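Local coordinates for EF-P arginine 32 rhamnosyl-transferase (Pseudomonas putida KT2440, PDB 5NV8), which belongs to the EarP family of glycosyltransferases and is modelled here with 2'-deoxy-thymidine-beta-L-rhamnose, at residues Trp35-Arg39 and Ala66-Ala70. Numbering follows the deposited sequence.
Sequences WRLAR and ADATA
Thr69, Trp35 and Ala66 bury the most surface where a loop lies across one side of helix 30-43. Trp35 holds CG anti to its own N (chi1 172°), which carries the benzo end of the indole out to the loop. Trp35 CH2 comes 3.5 Å from Asp67 OD1 and also lies close to Ala66 O. The Asp67 carboxylate sits at the ring edge, where the ring C-H groups probably face it; its plane is turned 70° from the indole. Ala66 O also approaches the flank of Arg39, 3.3 Å from Arg39 CD. Arg39 CD packs over one face of the Trp35 indole, 3.4 Å above its plane and offset toward the rim, while the bend at chi3 (-50°) brings the guanidinium back so that its edge points at Trp35 CG. Gln268 OE1 binds Arg39 NH1.

Thr69 directs its CB toward the helix. Thr69 CG2 meets Ala38 CB at 3.9 Å, and Thr69 CB lies near the plane of the Trp35 ring, at its edge. No direct hydrogen bond joins the two segments; one water does, donating to Arg39 O (2.7 Å) and Asp67 O (2.8 Å). Within the loop, Asp67 OD1 accepts from Thr69 N, an Asx turn consistent with fixing the carboxylate beside the indole.

This surface contact covers one flank of helix 30-43 near the small parallel sheet of strands 17-20 and 48-51. Ala38 and Thr69 both touch Val49 of strand 48-51, and Ala70 makes backbone hydrogen bonds with Val49. The Trp35 side chain, about 7 Å from the bound 2'-deoxy-thymidine-beta-L-rhamnose, also packs on Gln268 of helix 268-277.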
ATOM      1  N   TRP A  35      13.976   2.137  -2.266  1.00 40.22           N
ATOM      2  CA  TRP A  35      14.405   2.288  -0.880  1.00 39.20           C
ATOM      3  C   TRP A  35      14.009   1.080  -0.037  1.00 36.60           C
ATOM      4  O   TRP A  35      14.733   0.712   0.893  1.00 31.60           O
ATOM      5  CB  TRP A  35      13.828   3.583  -0.298  1.00 47.88           C
ATOM      6  CG  TRP A  35      14.029   3.786   1.180  1.00 42.38           C
ATOM      7  CD1 TRP A  35      13.065   4.076   2.101  1.00 35.51           C
ATOM      8  CD2 TRP A  35      15.269   3.743   1.900  1.00 49.26           C
ATOM      9  NE1 TRP A  35      13.621   4.203   3.350  1.00 38.70           N
ATOM     10  CE2 TRP A  35      14.974   4.003   3.255  1.00 48.11           C
ATOM     11  CE3 TRP A  35      16.599   3.503   1.534  1.00 51.02           C
ATOM     12  CZ2 TRP A  35      15.957   4.032   4.243  1.00 47.85           C
ATOM     13  CZ3 TRP A  35      17.573   3.531   2.518  1.00 50.66           C
ATOM     14  CH2 TRP A  35      17.247   3.790   3.856  1.00 46.82           C
ATOM     15  N   ARG A  36      12.879   0.441  -0.354  1.00 34.19           N
ATOM     16  CA  ARG A  36      12.485  -0.766   0.371  1.00 34.08           C
ATOM     17  C   ARG A  36      13.385  -1.941   0.009  1.00 34.29           C
ATOM     18  O   ARG A  36      13.847  -2.678   0.890  1.00 24.43           O
ATOM     19  CB  ARG A  36      11.021  -1.104   0.080  1.00 28.55           C
ATOM     20  CG  ARG A  36      10.551  -2.384   0.742  1.00 25.59           C
ATOM     21  CD  ARG A  36       9.064  -2.636   0.514  1.00 30.25           C
ATOM     22  NE  ARG A  36       8.233  -1.479   0.846  1.00 27.75           N
ATOM     23  CZ  ARG A  36       8.021  -1.035   2.081  1.00 26.90           C
ATOM     24  NH1 ARG A  36       8.582  -1.642   3.119  1.00 24.23           N
ATOM     25  NH2 ARG A  36       7.247   0.022   2.280  1.00 28.92           N
ATOM     26  N   LEU A  37      13.647  -2.131  -1.287  1.00 31.86           N
ATOM     27  CA  LEU A  37      14.483  -3.247  -1.720  1.00 31.24           C
ATOM     28  C   LEU A  37      15.920  -3.092  -1.234  1.00 35.94           C
ATOM     29  O   LEU A  37      16.551  -4.076  -0.834  1.00 36.54           O
ATOM     30  CB  LEU A  37      14.439  -3.367  -3.243  1.00 44.87           C
ATOM     31  CG  LEU A  37      15.429  -4.330  -3.900  1.00 29.68           C
ATOM     32  CD1 LEU A  37      15.181  -5.755  -3.434  1.00 30.87           C
ATOM     33  CD2 LEU A  37      15.331  -4.235  -5.410  1.00 32.41           C
ATOM     34  N   ALA A  38      16.446  -1.862  -1.247  1.00 35.45           N
ATOM     35  CA  ALA A  38      17.852  -1.648  -0.906  1.00 29.22           C
ATOM     36  C   ALA A  38      18.145  -2.008   0.547  1.00 46.54           C
ATOM     37  O   ALA A  38      19.195  -2.591   0.843  1.00 49.10           O
ATOM     38  CB  ALA A  38      18.247  -0.200  -1.191  1.00 32.10           C
ATOM     39  N   ARG A  39      17.243  -1.662   1.471  1.00 25.68           N
ATOM     40  CA  ARG A  39      17.449  -2.044   2.866  1.00 29.48           C
ATOM     41  C   ARG A  39      17.382  -3.556   3.038  1.00 21.39           C
ATOM     42  O   ARG A  39      18.126  -4.130   3.839  1.00 26.83           O
ATOM     43  CB  ARG A  39      16.413  -1.381   3.772  1.00 33.84           C
ATOM     44  CG  ARG A  39      16.200   0.091   3.544  1.00 33.16           C
ATOM     45  CD  ARG A  39      15.357   0.687   4.662  1.00 42.51           C
ATOM     46  NE  ARG A  39      14.136  -0.071   4.928  1.00 35.96           N
ATOM     47  CZ  ARG A  39      12.971   0.157   4.328  1.00 35.52           C
ATOM     48  NH1 ARG A  39      12.865   1.121   3.425  1.00 28.02           N
ATOM     49  NH2 ARG A  39      11.910  -0.577   4.632  1.00 38.66           N
ATOM     50  N   ALA A  66      16.933   2.953   9.601  1.00 34.14           N
ATOM     51  CA  ALA A  66      17.334   1.594   9.265  1.00 42.07           C
ATOM     52  C   ALA A  66      18.004   1.609   7.896  1.00 49.23           C
ATOM     53  O   ALA A  66      17.369   1.936   6.894  1.00 56.28           O
ATOM     54  CB  ALA A  66      16.140   0.676   9.286  1.00 37.85           C
ATOM     55  N   ASP A  67      19.295   1.276   7.855  1.00 51.65           N
ATOM     56  CA  ASP A  67      20.078   1.598   6.671  1.00 45.40           C
ATOM     57  C   ASP A  67      21.190   0.604   6.363  1.00 46.87           C
ATOM     58  O   ASP A  67      20.932  -0.528   5.940  1.00 51.07           O
ATOM     59  CB  ASP A  67      20.681   2.992   6.834  1.00 36.32           C
ATOM     60  CG  ASP A  67      20.514   3.835   5.606  1.00 48.45           C
ATOM     61  OD1 ASP A  67      20.664   3.282   4.504  1.00 53.90           O
ATOM     62  OD2 ASP A  67      20.233   5.043   5.738  1.00 55.09           O
ATOM     63  N   ALA A  68      22.432   1.044   6.579  1.00 46.89           N
ATOM     64  CA  ALA A  68      23.635   0.433   6.020  1.00 46.74           C
ATOM     65  C   ALA A  68      23.615   0.443   4.493  1.00 43.33           C
ATOM     66  O   ALA A  68      24.349  -0.318   3.851  1.00 28.89           O
ATOM     67  CB  ALA A  68      23.853  -0.990   6.551  1.00 54.69           C
ATOM     68  N   THR A  69      22.788   1.311   3.908  1.00 46.58           N
ATOM     69  CA  THR A  69      22.696   1.502   2.466  1.00 44.59           C
ATOM     70  C   THR A  69      23.375   2.813   2.093  1.00 51.10           C
ATOM     71  O   THR A  69      23.130   3.844   2.727  1.00 63.88           O
ATOM     72  CB  THR A  69      21.235   1.525   2.001  1.00 39.13           C
ATOM     73  OG1 THR A  69      20.591   0.293   2.349  1.00 26.73           O
ATOM     74  CG2 THR A  69      21.145   1.742   0.493  1.00 26.79           C
ATOM     75  N   ALA A  70      24.224   2.772   1.064  1.00 42.66           N
ATOM     76  CA  ALA A  70      24.912   3.968   0.579  1.00 43.32           C
ATOM     77  C   ALA A  70      24.049   4.628  -0.495  1.00 42.06           C
ATOM     78  O   ALA A  70      24.248   4.457  -1.699  1.00 34.87           O
ATOM     79  CB  ALA A  70      26.299   3.615   0.056  1.00 42.18           C
TER
HETATM   80  O   HOH W   1      19.166  -2.715   5.932  1.00 24.30           O